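Local structure of alginate lyase, family PL7 (Zobellia galactanivorans, 3ZPY) at residues Gly114-Val118 / Gln143-Glu148; Gly153-Ile159 / Gln171-Ser177; Thr98-Gln104 / Thr180-Leu186. The protein probably cleaves alginate by beta-elimination through this catalytic domain, a family PL7 lyase with a beta-jelly-roll fold. All coordinates share one frame; numbering follows the deposited sequence.

Interaction 1 of 3, residues Gly114-Val118 / Gln143-Glu148; sequences GDGGV and QFIGEE
Gly114 begins the contact by laying its carbonyl against the side chain of Glu148, with Gly114 O 3.3 Å from Glu148 CD. The glutamate reaches this spot by folding back on itself: CG sits between the backbone N and the carbonyl carbon (chi1 53°), and the chain bends again at chi2 (-83°), bringing the carboxylate back over the 114-116 turn. Asp115 points its CB away, but its carboxylate swings round until Asp115 OD1 is 3.7 Å from Glu148 OE1. Two like charges this close probably cost some energy and may favour a proton on one of them. At Gly116 the same OE1 finds its donor: Gly116 N gives a 2.7 Å hydrogen bond to Glu148 OE1, arriving 41° out of the carboxylate plane. Gly116 CA also brings a hydrogen to Gly146 O, 3.4 Å away. Gly117 then starts the regular strand, pairing with Gly146 through Gly117 N to Gly146 O (3.0 Å) and Gly146 N to Gly117 O (2.8 Å). The absence of a side chain at Gly117 matters, because a CB here would run into the carbonyl O of Glu147. Val118 is the first residue with an apolar grip: in its non-hydrogen-bonded pair with Ile145, Val118 CG2 rests 4.0 Å from Ile145 CB, and the backbone adds a CA-H...O contact from Val118 CA to Phe144 O at 3.3 Å. This is the open end of the antiparallel pair formed by strands 117-125 and 138-146, where both run out into loops. Beyond it, Val118 bonds through its backbone to Gln224, Phe144 turns to the other face to meet the ring of Phe121 edge-to-face, and strand 154-160 runs along the far edge of strand 138-146.

Interaction 2 of 3, residues Gly153-Ile159 / Gln171-Ser177; sequences GSVKLKI and QTFSGYS
Leu157 and Tyr176 make the tight heart of this pairing. Leu157 CB sits over one face of the phenol ring, 3.8 Å from its centroid, a CH-pi contact displaced toward the rim. With CG trans to the backbone N (chi1 177°), the leucine carries CD2 along the ring to lie 3.8 Å from Tyr176 OH. On the same face of the sheet as Leu157 and Tyr176, Phe173 takes up the next place: Leu157 CD2 approaches its CD2 at 4.0 Å, while Ile159 CG1 comes to the ring edge near CE2. Backbone bonds pair Leu157 with Phe173 and Ile159 with Gln171 in both directions. Between these pairs and Val155-Tyr176 the register slips by one residue, a beta bulge at Ser174-Gly175. There the bond from Tyr176 N to Val155 O is weak, and a water fills in, donating to Val155 O at 2.7 Å and accepting from Gly175 N at 2.6 Å.

The opposite face is looser and wetter. Lys156 stretches out fully extended, its aliphatic part passing Thr172 with Lys156 CD 4.2 Å from Thr172 CB, and a second water joins Lys156 NZ (3.2 Å) to Thr172 OG1. Lys158 runs side by side with Thr172, Lys158 CG to Thr172 CG2 3.7 Å, before its amine leads away.

Strand 154-160 is flanked on its other side by strand 138-146. The apolar face of Leu157, Ile159 and Tyr176 packs against the other sheet of the jelly roll, on Leu195 of strand 192-197 and on Val202 and Phe203 of strand 200-206.

Interaction 3 of 3, residues Thr98-Gln104 / Thr180-Leu186; sequences TMEWTVQ and TTYNCKL
In the seven-stranded antiparallel sheet of the jelly roll, Trp101 and Cys184 form a hydrogen-bonded pair whose side chains meet as a CH-pi and sulfur-aromatic contact. Cys184 CB stands 3.4 Å from the centroid of the six-membered ring of Trp101, almost on its normal (7°), and SG lies over the same face at 4.2 Å. The indole takes this pose because its CG is tucked between the backbone N and the carbonyl carbon (chi1 70°). Met99 CE covers the opposite face, and Leu186 CB touches the ring edge, 3.7 Å from CZ3. A serine in place of Trp101 would probably leave Cys184 and Met99 without the ring that separates them and open a gap in the core. That core lies between the two sheets of the sandwich: Trp101, Val103 and Cys184 all reach Phe121 of strand 117-125.

The other face is polar. Thr102 OG1 donates to Asn183 OD1 at 2.7 Å, in the carbonyl plane of the amide, the two side chains running side by side. Next to them the methyls Thr102 CG2 and Thr181 CG2 press together at 3.4 Å, tighter than usual. Further along, Gln104 NE2 sends a nearly straight bond (174°) to Thr181 OG1, 2.8 Å away, while Arg239 on neighbouring strand 235-247 takes Gln104 OE1.

Overall arrangement
Interactions 1 and 2 are successive pairings in one sheet, their centres about 11 Å apart. Strands 138-146 and 154-160 join them directly, through Gln143 O to Lys158 N (2.8 Å) and Ile145 N to Lys156 O (2.9 Å). Interaction 3 belongs to the facing sheet, its centre about 15 Å from that of interaction 2 and 20 Å from that of interaction 1. Tyr182 bridges the sheets: its CE2 packs 3.7 Å from Phe144 CZ, and its OH lies 2.9 Å from Ser177 N, a probable hydrogen bond. As in other PL7 lyases, alginate probably binds on the concave sheet of interactions 1 and 2. None of these segments includes the sodium-site residues Thr35, Ala37 and Ile40.

Interaction 1 of 3, residues Gly114-Val118 / Gln143-Glu148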
ATOM      1  N   GLY A 114      -5.593 -17.615  10.967  1.00 16.28           N
ATOM      2  CA  GLY A 114      -6.797 -17.327  11.768  1.00 20.38           C
ATOM      3  C   GLY A 114      -6.564 -16.381  12.942  1.00 17.38           C
ATOM      4  O   GLY A 114      -7.534 -15.743  13.482  1.00 20.24           O
ATOM      5  N   ASP A 115      -5.305 -16.199  13.304  1.00 17.79           N
ATOM      6  CA  ASP A 115      -4.974 -15.468  14.463  1.00 16.38           C
ATOM      7  C   ASP A 115      -4.226 -14.222  14.054  1.00 11.26           C
ATOM      8  O   ASP A 115      -3.024 -14.271  13.573  1.00 17.47           O
ATOM      9  CB  ASP A 115      -4.031 -16.258  15.285  1.00 19.91           C
ATOM     10  CG  ASP A 115      -3.683 -15.604  16.627  1.00 29.32           C
ATOM     11  OD1 ASP A 115      -4.581 -14.923  17.233  1.00 22.10           O
ATOM     12  OD2 ASP A 115      -2.498 -15.819  17.051  1.00 39.03           O
ATOM     13  N   GLY A 116      -4.885 -13.118  14.156  1.00 11.30           N
ATOM     14  CA  GLY A 116      -4.270 -11.851  13.798  1.00  9.17           C
ATOM     15  C   GLY A 116      -4.803 -11.326  12.469  1.00  7.49           C
ATOM     16  O   GLY A 116      -5.462 -12.067  11.682  1.00  7.37           O
ATOM     17  N   GLY A 117      -4.573 -10.017  12.283  1.00  6.58           N
ATOM     18  CA  GLY A 117      -4.941  -9.341  11.043  1.00  6.42           C
ATOM     19  C   GLY A 117      -3.941  -8.270  10.806  1.00  6.83           C
ATOM     20  O   GLY A 117      -3.440  -7.633  11.737  1.00  7.01           O
ATOM     21  N   VAL A 118      -3.592  -8.041   9.530  1.00  5.94           N
ATOM     22  CA  VAL A 118      -2.576  -7.062   9.190  1.00  5.24           C
ATOM     23  C   VAL A 118      -2.788  -6.568   7.752  1.00  4.66           C
ATOM     24  O   VAL A 118      -3.054  -7.392   6.839  1.00  6.12           O
ATOM     25  CB  VAL A 118      -1.129  -7.635   9.443  1.00  5.00           C
ATOM     26  CG1 VAL A 118      -0.894  -9.022   8.805  1.00  6.61           C
ATOM     27  CG2 VAL A 118      -0.013  -6.685   9.056  1.00  4.86           C
ATOM     28  N   GLN A 143       2.563  -0.702   7.939  1.00  4.42           N
ATOM     29  CA  GLN A 143       1.445  -1.602   8.177  1.00  5.44           C
ATOM     30  C   GLN A 143       0.856  -1.325   9.551  1.00  4.89           C
ATOM     31  O   GLN A 143       1.496  -0.803  10.415  1.00  5.14           O
ATOM     32  CB  GLN A 143       1.895  -3.077   8.189  1.00  5.32           C
ATOM     33  CG  GLN A 143       2.618  -3.419   6.861  1.00  7.05           C
ATOM     34  CD  GLN A 143       3.476  -4.576   6.918  1.00  8.92           C
ATOM     35  OE1 GLN A 143       3.469  -5.426   6.007  1.00 11.66           O
ATOM     36  NE2 GLN A 143       4.326  -4.585   7.949  1.00 13.49           N
ATOM     37  N   PHE A 144      -0.434  -1.659   9.699  1.00  4.65           N
ATOM     38  CA  PHE A 144      -1.018  -1.884  11.018  1.00  4.65           C
ATOM     39  C   PHE A 144      -1.302  -3.390  11.216  1.00  5.51           C
ATOM     40  O   PHE A 144      -1.816  -4.019  10.299  1.00  5.14           O
ATOM     41  CB  PHE A 144      -2.314  -1.086  11.225  1.00  4.68           C
ATOM     42  CG  PHE A 144      -2.138   0.382  11.432  1.00  4.56           C
ATOM     43  CD1 PHE A 144      -0.964   0.986  11.921  1.00  6.15           C
ATOM     44  CD2 PHE A 144      -3.265   1.174  11.240  1.00  5.21           C
ATOM     45  CE1 PHE A 144      -0.920   2.377  12.070  1.00  6.05           C
ATOM     46  CE2 PHE A 144      -3.245   2.540  11.428  1.00  6.07           C
ATOM     47  CZ  PHE A 144      -2.046   3.138  11.864  1.00  6.82           C
ATOM     48  N   ILE A 145      -0.977  -3.857  12.421  1.00  5.51           N
ATOM     49  CA  ILE A 145      -1.164  -5.216  12.796  1.00  5.63           C
ATOM     50  C   ILE A 145      -1.998  -5.257  14.087  1.00  6.55           C
ATOM     51  O   ILE A 145      -1.763  -4.481  15.032  1.00  7.95           O
ATOM     52  CB  ILE A 145       0.178  -5.959  12.962  1.00  5.21           C
ATOM     53  CG1 ILE A 145      -0.084  -7.458  13.298  1.00  7.24           C
ATOM     54  CG2 ILE A 145       1.095  -5.293  14.026  1.00  6.30           C
ATOM     55  CD1 ILE A 145       1.116  -8.295  13.020  1.00  7.58           C
ATOM     56  N   GLY A 146      -2.946  -6.180  14.123  1.00  6.20           N
ATOM     57  CA  GLY A 146      -3.862  -6.330  15.261  1.00  6.71           C
ATOM     58  C   GLY A 146      -4.592  -7.633  15.255  1.00  6.73           C
ATOM     59  O   GLY A 146      -4.020  -8.656  14.864  1.00  7.04           O
ATOM     60  N   GLU A 147      -5.816  -7.654  15.738  1.00  7.88           N
ATOM     61  CA  GLU A 147      -6.541  -8.909  15.834  1.00  7.62           C
ATOM     62  C   GLU A 147      -7.247  -9.242  14.522  1.00  7.96           C
ATOM     63  O   GLU A 147      -7.499  -8.347  13.680  1.00  6.81           O
ATOM     64  CB  GLU A 147      -7.653  -8.760  16.880  1.00  9.66           C
ATOM     65  CG  GLU A 147      -7.169  -8.472  18.272  1.00 15.14           C
ATOM     66  CD  GLU A 147      -8.281  -7.745  18.981  1.00 24.62           C
ATOM     67  OE1 GLU A 147      -9.264  -8.454  19.349  1.00 37.60           O
ATOM     68  OE2 GLU A 147      -8.220  -6.494  19.122  1.00 28.31           O
ATOM     69  N   GLU A 148      -7.564 -10.528  14.352  1.00  8.26           N
ATOM     70  CA  GLU A 148      -8.273 -10.946  13.134  1.00  8.71           C
ATOM     71  C   GLU A 148      -9.616 -10.182  13.088  1.00  7.35           C
ATOM     72  O   GLU A 148     -10.318 -10.046  14.081  1.00  8.90           O
ATOM     73  CB  GLU A 148      -8.538 -12.420  13.113  1.00 10.43           C
ATOM     74  CG  GLU A 148      -9.254 -12.964  14.384  1.00 12.80           C
ATOM     75  CD  GLU A 148      -8.315 -13.264  15.562  1.00 14.06           C
ATOM     76  OE1 GLU A 148      -7.154 -12.760  15.592  1.00 16.01           O
ATOM     77  OE2 GLU A 148      -8.775 -14.011  16.485  1.00 21.45           O
TER

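Interaction 2 of 3, residues Gly153-Ile159 / Gln171-Ser177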
ATOM      1  N   GLY A 153     -10.222   0.179  17.668  1.00  6.30           N
ATOM      2  CA  GLY A 153      -9.298   0.113  18.783  1.00  7.99           C
ATOM      3  C   GLY A 153      -7.853   0.082  18.393  1.00  6.97           C
ATOM      4  O   GLY A 153      -7.414   0.541  17.331  1.00  6.86           O
ATOM      5  N   SER A 154      -7.107  -0.481  19.337  1.00  6.93           N
ATOM      6  CA  SER A 154      -5.640  -0.294  19.345  1.00  7.26           C
ATOM      7  C   SER A 154      -4.940  -1.277  18.459  1.00  6.10           C
ATOM      8  O   SER A 154      -5.287  -2.450  18.431  1.00  7.05           O
ATOM      9  CB  SER A 154      -5.072  -0.397  20.696  1.00  8.33           C
ATOM     10  OG  SER A 154      -5.552  -1.562  21.346  1.00 12.42           O
ATOM     11  N   VAL A 155      -3.952  -0.827  17.690  1.00  5.32           N
ATOM     12  CA  VAL A 155      -3.120  -1.671  16.826  1.00  5.45           C
ATOM     13  C   VAL A 155      -1.676  -1.241  16.961  1.00  5.54           C
ATOM     14  O   VAL A 155      -1.355  -0.162  17.573  1.00  5.94           O
ATOM     15  CB  VAL A 155      -3.605  -1.515  15.331  1.00  5.22           C
ATOM     16  CG1 VAL A 155      -5.028  -2.022  15.144  1.00  5.84           C
ATOM     17  CG2 VAL A 155      -3.486  -0.072  14.848  1.00  7.28           C
ATOM     18  N   LYS A 156      -0.811  -2.025  16.348  1.00  6.44           N
ATOM     19  CA  LYS A 156       0.595  -1.560  16.265  1.00  5.37           C
ATOM     20  C   LYS A 156       0.970  -1.161  14.857  1.00  4.70           C
ATOM     21  O   LYS A 156       0.511  -1.774  13.868  1.00  5.57           O
ATOM     22  CB  LYS A 156       1.550  -2.638  16.761  1.00  6.92           C
ATOM     23  CG  LYS A 156       1.377  -2.907  18.251  1.00  8.15           C
ATOM     24  CD  LYS A 156       2.368  -4.004  18.661  1.00 13.24           C
ATOM     25  CE  LYS A 156       2.246  -4.267  20.143  1.00 14.27           C
ATOM     26  NZ  LYS A 156       3.373  -5.131  20.607  1.00 22.51           N
ATOM     27  N   LEU A 157       1.783  -0.102  14.740  1.00  4.46           N
ATOM     28  CA  LEU A 157       2.463   0.175  13.529  1.00  4.51           C
ATOM     29  C   LEU A 157       3.541  -0.922  13.355  1.00  4.71           C
ATOM     30  O   LEU A 157       4.366  -1.168  14.264  1.00  5.63           O
ATOM     31  CB  LEU A 157       3.107   1.564  13.602  1.00  4.59           C
ATOM     32  CG  LEU A 157       3.916   1.998  12.436  1.00  5.02           C
ATOM     33  CD1 LEU A 157       3.126   2.263  11.152  1.00  6.73           C
ATOM     34  CD2 LEU A 157       4.809   3.182  12.803  1.00  6.74           C
ATOM     35  N   LYS A 158       3.635  -1.483  12.148  1.00  5.18           N
ATOM     36  CA  LYS A 158       4.686  -2.523  11.884  1.00  4.62           C
ATOM     37  C   LYS A 158       5.396  -2.115  10.613  1.00  4.62           C
ATOM     38  O   LYS A 158       4.744  -1.887   9.592  1.00  4.65           O
ATOM     39  CB  LYS A 158       4.064  -3.906  11.779  1.00  5.35           C
ATOM     40  CG  LYS A 158       5.080  -4.964  11.548  1.00  6.31           C
ATOM     41  CD  LYS A 158       4.453  -6.348  11.778  1.00  6.64           C
ATOM     42  CE  LYS A 158       5.538  -7.432  11.638  1.00  7.34           C
ATOM     43  NZ  LYS A 158       4.921  -8.790  11.949  1.00 11.23           N
ATOM     44  N   ILE A 159       6.746  -2.061  10.702  1.00  4.69           N
ATOM     45  CA  ILE A 159       7.570  -1.681   9.558  1.00  4.55           C
ATOM     46  C   ILE A 159       8.258  -2.924   9.037  1.00  5.31           C
ATOM     47  O   ILE A 159       9.094  -3.503   9.748  1.00  6.35           O
ATOM     48  CB  ILE A 159       8.572  -0.636   9.978  1.00  4.56           C
ATOM     49  CG1 ILE A 159       7.834   0.634  10.602  1.00  5.28           C
ATOM     50  CG2 ILE A 159       9.406  -0.229   8.750  1.00  6.08           C
ATOM     51  CD1 ILE A 159       6.888   1.298   9.681  1.00  6.40           C
ATOM     52  N   GLN A 171       9.991  -4.326  12.699  1.00  5.73           N
ATOM     53  CA  GLN A 171       9.940  -3.499  13.947  1.00  6.31           C
ATOM     54  C   GLN A 171       8.483  -3.086  14.137  1.00  5.32           C
ATOM     55  O   GLN A 171       7.725  -2.807  13.188  1.00  6.59           O
ATOM     56  CB  GLN A 171      10.792  -2.251  13.832  1.00  6.43           C
ATOM     57  CG  GLN A 171      12.263  -2.626  13.765  1.00  7.24           C
ATOM     58  CD  GLN A 171      13.197  -1.441  13.702  1.00  8.59           C
ATOM     59  OE1 GLN A 171      12.868  -0.390  14.227  1.00 10.44           O
ATOM     60  NE2 GLN A 171      14.345  -1.603  13.110  1.00  9.64           N
ATOM     61  N   THR A 172       8.053  -3.100  15.394  1.00  5.39           N
ATOM     62  CA  THR A 172       6.693  -2.709  15.742  1.00  6.56           C
ATOM     63  C   THR A 172       6.707  -1.594  16.810  1.00  6.65           C
ATOM     64  O   THR A 172       7.611  -1.474  17.608  1.00  6.90           O
ATOM     65  CB  THR A 172       5.827  -3.875  16.283  1.00  7.15           C
ATOM     66  OG1 THR A 172       6.441  -4.405  17.481  1.00 10.03           O
ATOM     67  CG2 THR A 172       5.664  -4.976  15.211  1.00  8.60           C
ATOM     68  N   PHE A 173       5.620  -0.847  16.792  1.00  5.58           N
ATOM     69  CA  PHE A 173       5.462   0.345  17.634  1.00  5.75           C
ATOM     70  C   PHE A 173       4.047   0.408  18.163  1.00  6.07           C
ATOM     71  O   PHE A 173       3.072   0.413  17.375  1.00  6.72           O
ATOM     72  CB  PHE A 173       5.826   1.625  16.841  1.00  7.25           C
ATOM     73  CG  PHE A 173       7.179   1.549  16.236  1.00  7.03           C
ATOM     74  CD1 PHE A 173       8.275   2.000  16.968  1.00  7.51           C
ATOM     75  CD2 PHE A 173       7.416   1.048  14.905  1.00  8.27           C
ATOM     76  CE1 PHE A 173       9.588   1.834  16.482  1.00  7.24           C
ATOM     77  CE2 PHE A 173       8.709   0.868  14.447  1.00  6.44           C
ATOM     78  CZ  PHE A 173       9.805   1.364  15.179  1.00  6.88           C
ATOM     79  N   SER A 174       3.921   0.492  19.506  1.00  6.47           N
ATOM     80  CA  SER A 174       2.578   0.677  20.115  1.00  7.06           C
ATOM     81  C   SER A 174       1.936   2.053  19.977  1.00  7.33           C
ATOM     82  O   SER A 174       2.632   3.033  19.695  1.00  9.77           O
ATOM     83  CB  SER A 174       2.655   0.250  21.573  1.00  8.90           C
ATOM     84  OG  SER A 174       3.237  -1.061  21.599  1.00 15.74           O
ATOM     85  N   GLY A 175       0.623   2.088  20.247  1.00  8.38           N
ATOM     86  CA  GLY A 175      -0.073   3.347  20.482  1.00  9.53           C
ATOM     87  C   GLY A 175      -0.774   3.890  19.246  1.00  7.36           C
ATOM     88  O   GLY A 175      -1.130   5.054  19.207  1.00 10.49           O
ATOM     89  N   TYR A 176      -1.054   3.059  18.270  1.00  6.71           N
ATOM     90  CA  TYR A 176      -1.798   3.425  17.105  1.00  5.25           C
ATOM     91  C   TYR A 176      -3.273   2.932  17.222  1.00  5.69           C
ATOM     92  O   TYR A 176      -3.607   2.070  18.070  1.00  6.27           O
ATOM     93  CB  TYR A 176      -1.116   2.918  15.807  1.00  5.79           C
ATOM     94  CG  TYR A 176       0.215   3.629  15.644  1.00  5.03           C
ATOM     95  CD1 TYR A 176       1.375   3.205  16.351  1.00  5.29           C
ATOM     96  CD2 TYR A 176       0.294   4.792  14.846  1.00  6.62           C
ATOM     97  CE1 TYR A 176       2.556   3.945  16.303  1.00  6.18           C
ATOM     98  CE2 TYR A 176       1.467   5.461  14.724  1.00  6.77           C
ATOM     99  CZ  TYR A 176       2.585   5.015  15.447  1.00  6.20           C
ATOM    100  OH  TYR A 176       3.751   5.769  15.353  1.00 10.60           O
ATOM    101  N   SER A 177      -4.100   3.407  16.305  1.00  5.65           N
ATOM    102  CA  SER A 177      -5.513   2.926  16.380  1.00  6.29           C
ATOM    103  C   SER A 177      -6.177   2.967  15.053  1.00  4.73           C
ATOM    104  O   SER A 177      -5.842   3.738  14.170  1.00  4.37           O
ATOM    105  CB  SER A 177      -6.391   3.438  17.514  1.00 10.58           C
ATOM    106  OG  SER A 177      -6.498   4.782  17.337  1.00 13.66           O
TER
HETATM  107  O   HOH W   1      -1.142   0.201  20.218  1.00 19.60           O
HETATM  108  O   HOH W   2       5.799  -3.043  20.053  1.00 29.63           O

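Interaction 3 of 3, residues Thr98-Gln104 / Thr180-Leu186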
ATOM      1  N   THR A  98       9.605  11.803  -1.572  1.00  4.62           N
ATOM      2  CA  THR A  98       8.579  11.843  -0.446  1.00  4.39           C
ATOM      3  C   THR A  98       7.179  11.474  -0.922  1.00  3.67           C
ATOM      4  O   THR A  98       6.768  11.925  -2.010  1.00  5.29           O
ATOM      5  CB  THR A  98       8.520  13.301   0.097  1.00  4.32           C
ATOM      6  OG1 THR A  98       9.843  13.694   0.511  1.00  7.30           O
ATOM      7  CG2 THR A  98       7.617  13.467   1.304  1.00  5.61           C
ATOM      8  N   MET A  99       6.488  10.677  -0.099  1.00  4.00           N
ATOM      9  CA  MET A  99       5.081  10.503  -0.307  1.00  4.21           C
ATOM     10  C   MET A  99       4.405  10.934   0.926  1.00  4.09           C
ATOM     11  O   MET A  99       4.755  10.510   2.019  1.00  4.38           O
ATOM     12  CB  MET A  99       4.737   9.043  -0.617  1.00  4.24           C
ATOM     13  CG  MET A  99       3.240   8.841  -0.755  1.00  4.56           C
ATOM     14  SD  MET A  99       2.808   7.166  -1.386  1.00  5.13           S
ATOM     15  CE  MET A  99       3.336   6.088  -0.018  1.00  7.44           C
ATOM     16  N   GLU A 100       3.435  11.874   0.772  1.00  4.84           N
ATOM     17  CA  GLU A 100       2.572  12.286   1.922  1.00  3.97           C
ATOM     18  C   GLU A 100       1.137  11.856   1.652  1.00  3.88           C
ATOM     19  O   GLU A 100       0.637  11.957   0.535  1.00  4.76           O
ATOM     20  CB  GLU A 100       2.615  13.772   2.078  1.00  5.25           C
ATOM     21  CG  GLU A 100       3.972  14.270   2.547  1.00  6.32           C
ATOM     22  CD  GLU A 100       4.111  15.769   2.527  1.00  7.77           C
ATOM     23  OE1 GLU A 100       4.219  16.256   1.382  1.00  8.97           O
ATOM     24  OE2 GLU A 100       4.052  16.388   3.567  1.00 11.38           O
ATOM     25  N   TRP A 101       0.500  11.326   2.693  1.00  3.98           N
ATOM     26  CA  TRP A 101      -0.922  10.955   2.584  1.00  3.72           C
ATOM     27  C   TRP A 101      -1.531  10.925   3.924  1.00  3.74           C
ATOM     28  O   TRP A 101      -0.879  10.619   4.932  1.00  5.66           O
ATOM     29  CB  TRP A 101      -1.072   9.591   1.868  1.00  4.38           C
ATOM     30  CG  TRP A 101      -0.637   8.328   2.533  1.00  4.70           C
ATOM     31  CD1 TRP A 101      -1.511   7.274   2.847  1.00  6.15           C
ATOM     32  CD2 TRP A 101       0.679   7.883   2.946  1.00  4.63           C
ATOM     33  NE1 TRP A 101      -0.835   6.248   3.403  1.00  5.35           N
ATOM     34  CE2 TRP A 101       0.505   6.537   3.493  1.00  4.46           C
ATOM     35  CE3 TRP A 101       1.952   8.416   2.874  1.00  5.09           C
ATOM     36  CZ2 TRP A 101       1.622   5.793   3.969  1.00  5.05           C
ATOM     37  CZ3 TRP A 101       3.036   7.679   3.348  1.00  5.66           C
ATOM     38  CH2 TRP A 101       2.861   6.413   3.922  1.00  4.62           C
ATOM     39  N   THR A 102      -2.805  11.222   3.970  1.00  3.94           N
ATOM     40  CA  THR A 102      -3.554  11.231   5.208  1.00  3.66           C
ATOM     41  C   THR A 102      -4.377   9.970   5.158  1.00  3.43           C
ATOM     42  O   THR A 102      -5.122   9.727   4.188  1.00  4.46           O
ATOM     43  CB  THR A 102      -4.426  12.527   5.256  1.00  3.87           C
ATOM     44  OG1 THR A 102      -3.541  13.642   5.285  1.00  5.28           O
ATOM     45  CG2 THR A 102      -5.354  12.552   6.507  1.00  4.79           C
ATOM     46  N   VAL A 103      -4.307   9.240   6.214  1.00  3.67           N
ATOM     47  CA  VAL A 103      -4.868   7.813   6.136  1.00  3.85           C
ATOM     48  C   VAL A 103      -5.646   7.492   7.405  1.00  4.25           C
ATOM     49  O   VAL A 103      -5.348   7.985   8.516  1.00  5.90           O
ATOM     50  CB  VAL A 103      -3.681   6.800   5.958  1.00  5.33           C
ATOM     51  CG1 VAL A 103      -2.803   6.663   7.238  1.00  8.42           C
ATOM     52  CG2 VAL A 103      -4.194   5.418   5.521  1.00  5.45           C
ATOM     53  N   GLN A 104      -6.627   6.598   7.216  1.00  3.96           N
ATOM     54  CA  GLN A 104      -7.113   5.748   8.315  1.00  4.13           C
ATOM     55  C   GLN A 104      -7.218   4.314   7.863  1.00  3.59           C
ATOM     56  O   GLN A 104      -7.310   4.026   6.653  1.00  4.38           O
ATOM     57  CB  GLN A 104      -8.491   6.151   8.773  1.00  4.99           C
ATOM     58  CG  GLN A 104      -8.690   7.640   9.181  1.00  5.69           C
ATOM     59  CD  GLN A 104      -9.975   7.809   9.915  1.00  4.88           C
ATOM     60  OE1 GLN A 104     -10.829   6.853   9.923  1.00  5.89           O
ATOM     61  NE2 GLN A 104     -10.185   8.951  10.534  1.00  6.81           N
ATOM     62  N   THR A 180      -8.671   6.404  12.928  1.00  5.28           N
ATOM     63  CA  THR A 180      -7.889   7.474  13.478  1.00  4.78           C
ATOM     64  C   THR A 180      -7.047   8.059  12.389  1.00  4.61           C
ATOM     65  O   THR A 180      -6.303   7.332  11.701  1.00  5.65           O
ATOM     66  CB  THR A 180      -7.011   7.034  14.629  1.00  4.90           C
ATOM     67  OG1 THR A 180      -7.843   6.553  15.685  1.00  6.56           O
ATOM     68  CG2 THR A 180      -6.163   8.153  15.168  1.00  5.42           C
ATOM     69  N   THR A 181      -7.127   9.354  12.172  1.00  5.40           N
ATOM     70  CA  THR A 181      -6.412  10.014  11.044  1.00  4.86           C
ATOM     71  C   THR A 181      -4.959  10.178  11.419  1.00  4.77           C
ATOM     72  O   THR A 181      -4.593  10.718  12.492  1.00  6.78           O
ATOM     73  CB  THR A 181      -7.088  11.374  10.834  1.00  4.72           C
ATOM     74  OG1 THR A 181      -8.332  11.009  10.288  1.00  6.38           O
ATOM     75  CG2 THR A 181      -6.290  12.215   9.798  1.00  5.54           C
ATOM     76  N   TYR A 182      -4.116   9.751  10.464  1.00  4.25           N
ATOM     77  CA  TYR A 182      -2.653  10.005  10.594  1.00  4.01           C
ATOM     78  C   TYR A 182      -2.238  10.728   9.315  1.00  3.87           C
ATOM     79  O   TYR A 182      -2.537  10.278   8.195  1.00  5.56           O
ATOM     80  CB  TYR A 182      -1.877   8.689  10.693  1.00  4.13           C
ATOM     81  CG  TYR A 182      -2.205   7.993  11.947  1.00  4.09           C
ATOM     82  CD1 TYR A 182      -1.622   8.357  13.160  1.00  4.76           C
ATOM     83  CD2 TYR A 182      -3.147   6.921  11.932  1.00  4.15           C
ATOM     84  CE1 TYR A 182      -1.932   7.695  14.332  1.00  5.29           C
ATOM     85  CE2 TYR A 182      -3.539   6.267  13.120  1.00  5.09           C
ATOM     86  CZ  TYR A 182      -2.886   6.644  14.298  1.00  5.80           C
ATOM     87  OH  TYR A 182      -3.200   5.989  15.458  1.00  6.12           O
ATOM     88  N   ASN A 183      -1.497  11.807   9.504  1.00  4.30           N
ATOM     89  CA  ASN A 183      -0.786  12.425   8.388  1.00  4.47           C
ATOM     90  C   ASN A 183       0.593  11.810   8.206  1.00  4.08           C
ATOM     91  O   ASN A 183       1.471  12.005   9.095  1.00  5.83           O
ATOM     92  CB  ASN A 183      -0.640  13.932   8.582  1.00  5.90           C
ATOM     93  CG  ASN A 183      -2.008  14.619   8.671  1.00  6.86           C
ATOM     94  OD1 ASN A 183      -2.890  14.382   7.795  1.00  6.80           O
ATOM     95  ND2 ASN A 183      -2.213  15.462   9.686  1.00 13.56           N
ATOM     96  N   CYS A 184       0.776  10.999   7.147  1.00  4.35           N
ATOM     97  CA  CYS A 184       1.986  10.161   7.009  1.00  4.52           C
ATOM     98  C   CYS A 184       2.910  10.825   6.026  1.00  3.77           C
ATOM     99  O   CYS A 184       2.461  11.438   5.039  1.00  4.53           O
ATOM    100  CB  CYS A 184       1.613   8.783   6.435  1.00  5.93           C
ATOM    101  SG  CYS A 184       0.391   7.879   7.375  1.00  8.93           S
ATOM    102  N   LYS A 185       4.221  10.736   6.288  1.00  4.06           N
ATOM    103  CA  LYS A 185       5.232  11.254   5.376  1.00  4.25           C
ATOM    104  C   LYS A 185       6.321  10.188   5.298  1.00  4.72           C
ATOM    105  O   LYS A 185       6.999   9.939   6.305  1.00  5.20           O
ATOM    106  CB  LYS A 185       5.744  12.606   5.878  1.00  4.46           C
ATOM    107  CG  LYS A 185       6.786  13.246   4.943  1.00  5.26           C
ATOM    108  CD  LYS A 185       7.101  14.694   5.289  1.00  6.55           C
ATOM    109  CE  LYS A 185       7.760  14.896   6.603  1.00  7.79           C
ATOM    110  NZ  LYS A 185       8.382  16.255   6.811  1.00  8.06           N
ATOM    111  N   LEU A 186       6.510   9.610   4.123  1.00  3.98           N
ATOM    112  CA  LEU A 186       7.498   8.514   3.892  1.00  4.33           C
ATOM    113  C   LEU A 186       8.571   9.093   2.991  1.00  4.29           C
ATOM    114  O   LEU A 186       8.283   9.598   1.889  1.00  6.86           O
ATOM    115  CB  LEU A 186       6.742   7.380   3.251  1.00  5.65           C
ATOM    116  CG  LEU A 186       7.563   6.109   3.044  1.00  4.95           C
ATOM    117  CD1 LEU A 186       8.066   5.572   4.372  1.00  5.80           C
ATOM    118  CD2 LEU A 186       6.703   5.078   2.294  1.00  8.16           C
TER